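Local coordinates for SH2 domain-containing protein 3C (Homo sapiens, PDB 3T6G) that acts as an adapter in integrin-mediated cell adhesion and migration, its C-terminal Cdc25-homology domain adopting a closed, exchange-incompetent form required for interaction with BCAR1, at residues H104-M109 and F148-G153; A154-Q159 and I179-K184. The protein carries 2 engineered substitutions. All blocks are in the same frame, centred on the assembly; numbering follows the deposited sequence.

Both contacts belong to the all-helical Cdc25-homology (Ras-GEF) domain and share helix 145-155. In interaction 1 that helix packs by way of 148-153 against 104-109 of helix 93-115, near the centre of the chain; in interaction 2 its last turn and the following link to helix 158-161 meet 179-184 of helix 175-193. The two centres lie about 12 Å apart, and along the chain interaction 1 is complete at Gly153 and interaction 2 begins at the next residue. They also touch: Met152 CE packs on Tyr181 CE1 at 3.5 Å, and Met157 CE reaches Ser107 C at 3.5 Å. Helix 145-155 is thus a central element of the bundle, packed against helix 93-115 and helix 175-193.

Interaction 1: H104-M109 and F148-G153; sequences HTMSIM and FAAVMG
Ser107 and Ala150 mark the close crossing of helix 93-115 and helix 145-155 in the core of the Cdc25-homology domain. The axes of the two short segments approach to 8.1 Å at a signed angle of -48°, and Ser107 and Ala150 bring their CA atoms within 5.3 Å. Ser107 OG gives a short hydrogen bond of 2.5 Å to Ala150 O, arriving in the carbonyl plane on a lone pair with a C=O...OG angle of 126°. With OG turned beside its own backbone N (chi1 -66°), the hydroxyl has a second, weak bond to Phe103 O one turn earlier, at best sharing its proton, so a buried polar atom is held within a largely apolar interface. Beside this bond the Ala150 methyl points at the neighbouring helix, its CB 4.0 Å from Met106 CG; the Met106 chain then bends at chi2 and chi3 and carries its end away toward helix 279-287. Gly153, one turn beyond Ala150, lies beside the hydroxyl, its C 4.0 Å from Ser107 OG. Ser107, Ala150 and Gly153 thus give close helix-helix packing over small residues inside the all-helical Cdc25-homology fold.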
loop_
_atom_site.group_PDB
_atom_site.type_symbol
_atom_site.label_atom_id
_atom_site.label_comp_id
_atom_site.label_asym_id
_atom_site.label_seq_id
_atom_site.Cartn_x
_atom_site.Cartn_y
_atom_site.Cartn_z
ATOM N N HIS A 104 -7.334 4.464 -3.612
ATOM C CA HIS A 104 -7.948 5.764 -3.788
ATOM C C HIS A 104 -9.312 5.712 -4.462
ATOM O O HIS A 104 -10.206 6.488 -4.130
ATOM C CB HIS A 104 -7.049 6.801 -4.466
ATOM C CG HIS A 104 -7.548 8.207 -4.278
ATOM N ND1 HIS A 104 -7.890 8.713 -3.038
ATOM C CD2 HIS A 104 -7.819 9.191 -5.171
ATOM C CE1 HIS A 104 -8.323 9.953 -3.174
ATOM N NE2 HIS A 104 -8.286 10.270 -4.456
ATOM N N THR A 105 -9.469 4.810 -5.420
ATOM C CA THR A 105 -10.725 4.709 -6.141
ATOM C C THR A 105 -11.894 4.253 -5.243
ATOM O O THR A 105 -13.017 4.730 -5.376
ATOM C CB THR A 105 -10.553 3.853 -7.363
ATOM O OG1 THR A 105 -9.804 4.611 -8.305
ATOM C CG2 THR A 105 -11.905 3.484 -7.995
ATOM N N MET A 106 -11.599 3.354 -4.318
ATOM C CA MET A 106 -12.534 2.950 -3.287
ATOM C C MET A 106 -12.982 4.167 -2.454
ATOM O O MET A 106 -14.183 4.415 -2.319
ATOM C CB MET A 106 -11.852 1.902 -2.406
ATOM C CG MET A 106 -12.607 1.456 -1.161
ATOM S SD MET A 106 -13.982 0.365 -1.539
ATOM C CE MET A 106 -13.372 -0.677 -2.870
ATOM N N SER A 107 -12.024 4.914 -1.901
ATOM C CA SER A 107 -12.316 6.125 -1.104
ATOM C C SER A 107 -13.250 7.074 -1.849
ATOM O O SER A 107 -14.219 7.590 -1.288
ATOM C CB SER A 107 -11.032 6.851 -0.739
ATOM O OG SER A 107 -10.251 6.054 0.130
ATOM N N ILE A 108 -12.989 7.254 -3.135
ATOM C CA ILE A 108 -13.892 8.029 -3.962
ATOM C C ILE A 108 -15.322 7.431 -3.955
ATOM O O ILE A 108 -16.307 8.145 -3.760
ATOM C CB ILE A 108 -13.358 8.103 -5.392
ATOM C CG1 ILE A 108 -11.979 8.776 -5.401
ATOM C CG2 ILE A 108 -14.324 8.856 -6.277
ATOM C CD1 ILE A 108 -11.513 9.209 -6.795
ATOM N N MET A 109 -15.416 6.118 -4.164
ATOM C CA MET A 109 -16.695 5.416 -4.242
ATOM C C MET A 109 -17.495 5.707 -2.983
ATOM O O MET A 109 -18.612 6.197 -3.053
ATOM C CB MET A 109 -16.456 3.898 -4.360
ATOM C CG MET A 109 -17.720 3.027 -4.262
ATOM S SD MET A 109 -18.603 3.194 -5.807
ATOM C CE MET A 109 -19.595 1.702 -5.795
ATOM N N PHE A 148 -9.816 -0.653 5.687
ATOM C CA PHE A 148 -9.927 0.207 6.848
ATOM C C PHE A 148 -9.400 1.611 6.528
ATOM O O PHE A 148 -10.077 2.601 6.764
ATOM C CB PHE A 148 -9.149 -0.378 8.011
ATOM C CG PHE A 148 -8.925 0.599 9.129
ATOM C CD1 PHE A 148 -10.002 1.092 9.859
ATOM C CD2 PHE A 148 -7.632 1.022 9.462
ATOM C CE1 PHE A 148 -9.808 1.997 10.892
ATOM C CE2 PHE A 148 -7.415 1.937 10.510
ATOM C CZ PHE A 148 -8.512 2.430 11.222
ATOM N N ALA A 149 -8.200 1.691 5.961
ATOM C CA ALA A 149 -7.568 2.984 5.688
ATOM C C ALA A 149 -8.174 3.639 4.463
ATOM O O ALA A 149 -8.183 4.860 4.343
ATOM C CB ALA A 149 -6.050 2.824 5.505
ATOM N N ALA A 150 -8.651 2.825 3.528
ATOM C CA ALA A 150 -9.346 3.379 2.383
ATOM C C ALA A 150 -10.682 4.007 2.843
ATOM O O ALA A 150 -11.170 4.968 2.241
ATOM C CB ALA A 150 -9.575 2.293 1.315
ATOM N N VAL A 151 -11.259 3.477 3.923
ATOM C CA VAL A 151 -12.556 3.954 4.377
ATOM C C VAL A 151 -12.405 5.247 5.172
ATOM O O VAL A 151 -13.098 6.226 4.890
ATOM C CB VAL A 151 -13.342 2.878 5.157
ATOM C CG1 VAL A 151 -14.449 3.519 5.982
ATOM C CG2 VAL A 151 -13.914 1.806 4.172
ATOM N N MET A 152 -11.510 5.228 6.160
ATOM C CA MET A 152 -10.979 6.433 6.807
ATOM C C MET A 152 -10.500 7.488 5.792
ATOM O O MET A 152 -10.750 8.672 5.959
ATOM C CB MET A 152 -9.820 6.053 7.726
ATOM C CG MET A 152 -10.209 5.019 8.779
ATOM S SD MET A 152 -11.227 5.752 10.079
ATOM C CE MET A 152 -10.127 7.048 10.629
ATOM N N GLY A 153 -9.821 7.062 4.736
ATOM C CA GLY A 153 -9.499 7.972 3.655
ATOM C C GLY A 153 -10.724 8.703 3.131
ATOM O O GLY A 153 -10.684 9.904 2.908
#

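Interaction 2: A154-Q159 and I179-K184; sequences ALDMAQ and ILYEKK
Tyr181 and Leu155 carry the close-packed half of this contact, meeting as the tyrosine reaches from helix 175-193 to the last turn of helix 145-155. The two backbones stay well apart, with 9.3 Å between the CA atoms of Leu155 and Tyr181, so the tyrosine side chain bridges most of the distance. CG of Tyr181 stands anti to the backbone N (chi1 -178°), which extends the phenol out from its helix, and the leucine and the phenol run alongside each other, pointing opposite ways. Leu155 CD1 lies obliquely by the ring at 3.7 Å from Tyr181 CE1, while Leu155 CB sits nearer the end of the phenol, 3.5 Å from Tyr181 OH. Met152 adds a further apolar neighbour to the ring, and the leucine itself is buried against Leu128, Thr131 and Ile132 of helix 121-140. The contact therefore joins three helices of the Cdc25-homology domain beside the link between helix 145-155 and the short helix 158-161, whose N-cap position is taken by Met157. Toward solvent the fit is looser. Exposed Asp156 touches the tyrosine lightly, its CB 4.0 Å from Tyr181 OH, and its OD1 has a long, weak ion pair with Lys186. A water joins the polar ends of the main pair: it donates to Leu155 O at 2.7 Å and is hydrogen-bonded to Tyr181 OH at 3.2 Å. This bridge ties the phenol hydroxyl to the backbone carbonyl of Leu155, in contrast to the apolar flank of the same ring. Farther out, Glu182 turns its carboxylate to a weak, long ion pair with the same Lys186.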
loop_
_atom_site.group_PDB
_atom_site.type_symbol
_atom_site.label_atom_id
_atom_site.label_comp_id
_atom_site.label_asym_id
_atom_site.label_seq_id
_atom_site.Cartn_x
_atom_site.Cartn_y
_atom_site.Cartn_z
ATOM N N ALA A 154 -11.825 7.986 2.938
ATOM C CA ALA A 154 -13.088 8.612 2.510
ATOM C C ALA A 154 -13.615 9.654 3.531
ATOM O O ALA A 154 -14.025 10.762 3.164
ATOM C CB ALA A 154 -14.124 7.559 2.293
ATOM N N LEU A 155 -13.583 9.271 4.804
ATOM C CA LEU A 155 -14.162 10.035 5.887
ATOM C C LEU A 155 -13.372 11.297 6.136
ATOM O O LEU A 155 -13.801 12.155 6.886
ATOM C CB LEU A 155 -14.195 9.182 7.161
ATOM C CG LEU A 155 -15.161 7.994 7.069
ATOM C CD1 LEU A 155 -15.037 7.123 8.293
ATOM C CD2 LEU A 155 -16.610 8.473 6.894
ATOM N N ASP A 156 -12.219 11.398 5.483
ATOM C CA ASP A 156 -11.263 12.457 5.760
ATOM C C ASP A 156 -10.988 13.298 4.516
ATOM O O ASP A 156 -10.214 14.248 4.564
ATOM C CB ASP A 156 -9.965 11.873 6.328
ATOM C CG ASP A 156 -9.011 12.953 6.888
ATOM O OD1 ASP A 156 -9.161 13.355 8.070
ATOM O OD2 ASP A 156 -8.097 13.389 6.150
ATOM N N MET A 157 -11.612 12.972 3.390
ATOM C CA MET A 157 -11.452 13.856 2.243
ATOM C C MET A 157 -11.970 15.221 2.650
ATOM O O MET A 157 -12.931 15.318 3.411
ATOM C CB MET A 157 -12.222 13.356 1.037
ATOM C CG MET A 157 -11.711 12.069 0.497
ATOM S SD MET A 157 -12.603 11.717 -1.014
ATOM C CE MET A 157 -11.760 10.221 -1.517
ATOM N N ALA A 158 -11.336 16.282 2.168
ATOM C CA ALA A 158 -11.793 17.613 2.543
ATOM C C ALA A 158 -13.278 17.727 2.233
ATOM O O ALA A 158 -14.040 18.331 2.989
ATOM C CB ALA A 158 -10.999 18.703 1.813
ATOM N N GLN A 159 -13.692 17.118 1.129
ATOM C CA GLN A 159 -15.056 17.286 0.647
ATOM C C GLN A 159 -16.096 16.660 1.584
ATOM O O GLN A 159 -17.278 17.024 1.548
ATOM C CB GLN A 159 -15.196 16.722 -0.767
ATOM C CG GLN A 159 -14.497 17.530 -1.833
ATOM C CD GLN A 159 -13.080 17.040 -2.107
ATOM O OE1 GLN A 159 -12.394 16.519 -1.220
ATOM N NE2 GLN A 159 -12.636 17.207 -3.348
ATOM N N ILE A 179 -17.428 9.603 18.538
ATOM C CA ILE A 179 -16.317 9.453 19.482
ATOM C C ILE A 179 -15.380 8.354 19.006
ATOM O O ILE A 179 -14.152 8.507 19.003
ATOM C CB ILE A 179 -16.800 9.098 20.910
ATOM C CG1 ILE A 179 -17.797 10.132 21.426
ATOM C CG2 ILE A 179 -15.630 9.033 21.890
ATOM C CD1 ILE A 179 -18.221 9.867 22.850
ATOM N N LEU A 180 -15.973 7.240 18.604
ATOM C CA LEU A 180 -15.211 6.110 18.121
ATOM C C LEU A 180 -14.228 6.586 17.038
ATOM O O LEU A 180 -13.024 6.301 17.099
ATOM C CB LEU A 180 -16.164 5.052 17.581
ATOM C CG LEU A 180 -15.488 3.744 17.176
ATOM C CD1 LEU A 180 -15.097 2.994 18.431
ATOM C CD2 LEU A 180 -16.394 2.887 16.279
ATOM N N TYR A 181 -14.756 7.344 16.079
ATOM C CA TYR A 181 -13.974 7.895 14.981
ATOM C C TYR A 181 -12.844 8.809 15.459
ATOM O O TYR A 181 -11.678 8.596 15.107
ATOM C CB TYR A 181 -14.889 8.662 14.032
ATOM C CG TYR A 181 -14.182 9.237 12.839
ATOM C CD1 TYR A 181 -13.668 8.415 11.861
ATOM C CD2 TYR A 181 -14.033 10.606 12.680
ATOM C CE1 TYR A 181 -13.009 8.943 10.753
ATOM C CE2 TYR A 181 -13.374 11.145 11.572
ATOM C CZ TYR A 181 -12.868 10.306 10.615
ATOM O OH TYR A 181 -12.221 10.816 9.511
ATOM N N GLU A 182 -13.195 9.819 16.266
ATOM C CA GLU A 182 -12.250 10.857 16.677
ATOM C C GLU A 182 -11.220 10.341 17.651
ATOM O O GLU A 182 -10.057 10.765 17.635
ATOM C CB GLU A 182 -12.974 12.036 17.334
ATOM C CG GLU A 182 -13.635 12.968 16.351
ATOM C CD GLU A 182 -12.645 13.590 15.386
ATOM O OE1 GLU A 182 -11.536 13.959 15.840
ATOM O OE2 GLU A 182 -12.981 13.709 14.181
ATOM N N LYS A 183 -11.660 9.434 18.513
ATOM C CA LYS A 183 -10.878 9.053 19.676
ATOM C C LYS A 183 -10.265 7.655 19.588
ATOM O O LYS A 183 -9.395 7.315 20.381
ATOM C CB LYS A 183 -11.734 9.186 20.943
ATOM C CG LYS A 183 -12.033 10.637 21.351
ATOM C CD LYS A 183 -10.782 11.352 21.863
ATOM C CE LYS A 183 -11.090 12.759 22.352
ATOM N NZ LYS A 183 -9.866 13.463 22.854
ATOM N N LYS A 184 -10.716 6.843 18.637
ATOM C CA LYS A 184 -10.190 5.483 18.521
ATOM C C LYS A 184 -9.575 5.219 17.161
ATOM O O LYS A 184 -8.392 4.911 17.058
ATOM C CB LYS A 184 -11.282 4.450 18.803
ATOM C CG LYS A 184 -11.880 4.548 20.208
ATOM C CD LYS A 184 -10.876 4.179 21.288
ATOM C CE LYS A 184 -11.431 4.463 22.673
ATOM N NZ LYS A 184 -10.346 4.528 23.701
HETATM O O HOH W 1 -12.708 13.879 8.725
#